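Local structure of histidine triad protein (Plasmodium falciparum 3D7, 5CS2) at the interface of chains A and B. The protein hydrolyses diadenosine triphosphate, probably to AMP and ADP, and binds the antimalarial natural product cyclomarin A. Coordinates in Å, arbitrary orientation; residue numbers count along the deposited sequence, not the author numbering. Chains: chain A/B, Histidine triad protein.

Contact 1: the interface of chains A and B. Residues chain A 4-5, 83, 86-87; chain B 67-68, 75.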
# COMPACT_ATOMS: atom_id res chain seq x y z
N LYS A 4 -3.33 -19.30 -4.43
CA LYS A 4 -2.62 -18.04 -4.12
C LYS A 4 -3.12 -17.43 -2.79
O LYS A 4 -2.33 -17.11 -1.91
CB LYS A 4 -2.78 -16.97 -5.23
CG LYS A 4 -2.03 -15.66 -4.91
CD LYS A 4 -2.52 -14.42 -5.71
CE LYS A 4 -2.13 -13.11 -5.02
NZ LYS A 4 -2.59 -11.88 -5.76
N TYR A 5 -4.43 -17.28 -2.69
CA TYR A 5 -5.05 -16.66 -1.52
C TYR A 5 -5.03 -17.54 -0.30
O TYR A 5 -4.86 -17.02 0.80
CB TYR A 5 -6.42 -16.14 -1.86
CG TYR A 5 -6.30 -15.06 -2.90
CD1 TYR A 5 -5.67 -13.85 -2.61
CD2 TYR A 5 -6.68 -15.30 -4.22
CE1 TYR A 5 -5.45 -12.89 -3.60
CE2 TYR A 5 -6.48 -14.34 -5.22
CZ TYR A 5 -5.88 -13.13 -4.90
OH TYR A 5 -5.68 -12.18 -5.86
N ASN A 83 -3.98 -7.17 -0.23
CA ASN A 83 -4.14 -7.83 -1.54
C ASN A 83 -5.29 -8.87 -1.45
O ASN A 83 -6.18 -8.85 -2.31
CB ASN A 83 -2.83 -8.49 -1.95
CG ASN A 83 -2.84 -8.88 -3.40
OD1 ASN A 83 -3.21 -10.00 -3.75
ND2 ASN A 83 -2.38 -8.00 -4.25
N CYS A 86 -8.67 -7.06 -1.33
CA CYS A 86 -9.11 -6.55 -2.62
C CYS A 86 -9.73 -7.68 -3.43
O CYS A 86 -10.73 -7.46 -4.10
CB CYS A 86 -7.96 -5.89 -3.38
SG CYS A 86 -7.47 -4.32 -2.66
N TYR A 87 -9.18 -8.89 -3.30
CA TYR A 87 -9.75 -10.07 -3.97
C TYR A 87 -11.17 -10.35 -3.43
O TYR A 87 -12.12 -10.42 -4.21
CB TYR A 87 -8.85 -11.28 -3.79
CG TYR A 87 -9.38 -12.56 -4.41
CD1 TYR A 87 -9.35 -12.76 -5.79
CD2 TYR A 87 -9.96 -13.55 -3.62
CE1 TYR A 87 -9.81 -13.95 -6.36
CE2 TYR A 87 -10.46 -14.73 -4.18
CZ TYR A 87 -10.37 -14.92 -5.55
OH TYR A 87 -10.83 -16.09 -6.11
N TYR B 67 -3.56 -4.94 -9.09
CA TYR B 67 -2.85 -5.34 -7.88
C TYR B 67 -3.02 -6.83 -7.59
O TYR B 67 -2.09 -7.50 -7.15
CB TYR B 67 -3.37 -4.48 -6.70
CG TYR B 67 -2.56 -4.59 -5.43
CD1 TYR B 67 -1.17 -4.61 -5.47
CD2 TYR B 67 -3.18 -4.60 -4.18
CE1 TYR B 67 -0.41 -4.68 -4.29
CE2 TYR B 67 -2.44 -4.68 -3.00
CZ TYR B 67 -1.05 -4.67 -3.06
OH TYR B 67 -0.32 -4.74 -1.90
N ASN B 68 -4.21 -7.37 -7.89
CA ASN B 68 -4.48 -8.79 -7.67
C ASN B 68 -3.85 -9.72 -8.71
O ASN B 68 -3.91 -10.94 -8.53
CB ASN B 68 -5.95 -9.03 -7.52
CG ASN B 68 -6.37 -8.70 -6.10
OD1 ASN B 68 -6.16 -9.48 -5.17
ND2 ASN B 68 -6.88 -7.54 -5.93
N ILE B 75 4.18 -8.86 -4.30
CA ILE B 75 3.44 -8.06 -3.30
C ILE B 75 4.41 -7.69 -2.19
O ILE B 75 4.49 -6.52 -1.80
CB ILE B 75 2.19 -8.79 -2.73
CG1 ILE B 75 1.17 -9.05 -3.85
CG2 ILE B 75 1.54 -7.96 -1.56
CD1 ILE B 75 0.23 -10.24 -3.55
O HOH W 1 -6.27 -13.07 -8.32
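The ring of B:Tyr67 carries the side-chain amide of A:Asn83 on one face. ND2 sits 3.4 Å above the ring plane of B:Tyr67, over its centre, and the amide and ring planes are 70° apart. Within chain A, the ring of A:Tyr5 is covered on one face by CD of A:Lys4 and on the opposite face by A:Tyr87. Both lie toward the rim. Water 1 lies at the edge of the A:Tyr5 ring, in its plane. This patch belongs to the two-fold dimer interface of a histidine triad protein of the Fhit type. Helix 72-93 and helix 4-11 of chain A meet the 3-10 helix 67-69 and the start of helix 72-93 of chain B.

The same ND2 of A:Asn83 donates to the backbone O of B:Tyr67 at 3.0 Å. It arrives from above that carbonyl plane, while the acceptor lies in the plane of the amide. A:Asn83 has CG anti to its own N (chi1 -166°), which sends the amide toward B:Tyr67. Its other end is fixed by NZ of A:Lys4, 2.8 Å from OD1 of A:Asn83. The extended chain of A:Lys4 carries NZ there. CD1 of B:Ile75 packs on the amide, 3.4 Å from CG of A:Asn83.

B:Asn68 crosses A:Tyr5 at about a right angle. The phenol OH of A:Tyr5 is 2.8 Å from the atom modelled as OD1 of B:Asn68, a hydrogen bond of doubtful direction. This OD1 also faces the backbone O of A:Asn83 at 2.9 Å, and both can only accept. The amide may be turned over. A nitrogen there could donate to both oxygens, leaving the OH to donate to water 1. ND2 as modelled lies nearest the carbon CB of A:Cys86, which fits a flip. The OH also takes a bond from NZ of A:Lys4. Water 1 links it to the backbone O of B:Asn68, which NZ reaches weakly.

Contact 2: the interface of chains A and B. Residues chain A 97, 123-125; chain B 107.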
# COMPACT_ATOMS: atom_id res chain seq x y z
N ASP A 97 -11.96 -2.74 -9.59
CA ASP A 97 -11.24 -1.49 -9.31
C ASP A 97 -11.34 -1.01 -7.88
O ASP A 97 -12.42 -1.04 -7.28
CB ASP A 97 -11.70 -0.37 -10.26
CG ASP A 97 -11.55 -0.69 -11.75
OD1 ASP A 97 -10.90 -1.72 -12.09
OD2 ASP A 97 -12.05 0.11 -12.57
N LYS A 123 -16.54 2.13 -8.84
CA LYS A 123 -17.45 1.90 -9.98
C LYS A 123 -17.62 3.18 -10.81
O LYS A 123 -17.32 4.27 -10.32
CB LYS A 123 -18.81 1.38 -9.47
CG LYS A 123 -18.75 -0.06 -8.99
CD LYS A 123 -19.84 -0.37 -7.96
CE LYS A 123 -20.10 -1.86 -7.93
NZ LYS A 123 -20.90 -2.28 -6.75
N ILE A 124 -18.08 3.06 -12.07
CA ILE A 124 -18.29 4.22 -12.97
C ILE A 124 -19.16 5.30 -12.33
O ILE A 124 -20.24 5.01 -11.79
CB ILE A 124 -18.82 3.82 -14.39
CG1 ILE A 124 -17.90 2.78 -15.07
CG2 ILE A 124 -19.05 5.06 -15.30
CD1 ILE A 124 -18.53 1.99 -16.25
N ASN A 125 -18.66 6.55 -12.35
CA ASN A 125 -19.30 7.77 -11.84
C ASN A 125 -19.79 7.65 -10.38
O ASN A 125 -20.83 8.24 -10.03
CB ASN A 125 -20.44 8.23 -12.79
CG ASN A 125 -19.98 8.72 -14.15
OD1 ASN A 125 -18.81 9.08 -14.37
ND2 ASN A 125 -20.92 8.80 -15.10
N GLU B 107 -11.54 2.86 -12.91
CA GLU B 107 -12.51 3.62 -12.12
C GLU B 107 -11.90 4.19 -10.82
O GLU B 107 -12.51 5.04 -10.18
CB GLU B 107 -13.80 2.82 -11.91
CG GLU B 107 -14.43 2.47 -13.27
CD GLU B 107 -14.53 3.60 -14.28
OE1 GLU B 107 -14.21 3.38 -15.47
OE2 GLU B 107 -14.92 4.72 -13.88
O HOH W 2 -14.97 6.14 -10.51
O HOH W 3 -15.71 7.05 -12.95
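The 3-10 helix 106-108 of chain B, which shortly precedes the histidine triad motif in sequence, places B:Glu107 against A:Asp97 and A:Ile124 in this histidine triad protein. A:Asp97 begins strand 97-104. A:Ile124 lies in the loop that follows strand 116-122.

The backbone N of B:Glu107 donates to the carboxylate OD2 of A:Asp97 at 2.8 Å. The bond is fairly straight, 162° at the hydrogen. It meets OD2 from above the carboxylate plane. CB and CG of B:Glu107 also lie close to OD2, so the chain runs past the aspartate before it turns away. The turn is at chi2 (-47°), and it lays the carboxylate of B:Glu107 over A:Ile124. There, CD of B:Glu107 is 3.6 Å from CG1 of A:Ile124. OE2 lies near CA of the same isoleucine.

Two waters complete the contact. Water 2 joins the backbone O of B:Glu107, at 2.7 Å, to the backbone O of A:Lys123. Water 3 joins the carboxylate OE2 of B:Glu107, at 2.6 Å, to the backbone N of A:Asn125. The waters also bond to each other, so a continuous chain ties the glutamate to both sides of A:Ile124.

The two carboxylates are not paired. OD2 of A:Asp97 and OE1 of B:Glu107 are 4.9 Å apart, and their like charges may disfavour a closer approach. The backbone N-H may partly offset the charge on OD2. The site joins the loop after strand 116-122 of one chain to the segment before the partner's predicted substrate-binding residues B:Gly109 to B:Val112. It may therefore help to hold that segment in place.

Contact 1 and contact 2 are centred about 19 Å apart on the same two-fold interface. They share no residue. In chain A, helix 72-93 of contact 1 runs on, after a short turn, to strand 97-104 of contact 2. In chain B, contact 1 uses the 3-10 helix 67-69 and helix 72-93, and contact 2 uses the 3-10 helix 106-108. Their centres lie about 17 and 21 Å from the predicted nucleophile A:His116, away from the active site of chain A. Contact 2 adjoins the substrate-binding segment of chain B in sequence. Each has a twin with the chains exchanged. Together they would hold the two chains in register, consistent with the dimers typical of Fhit proteins.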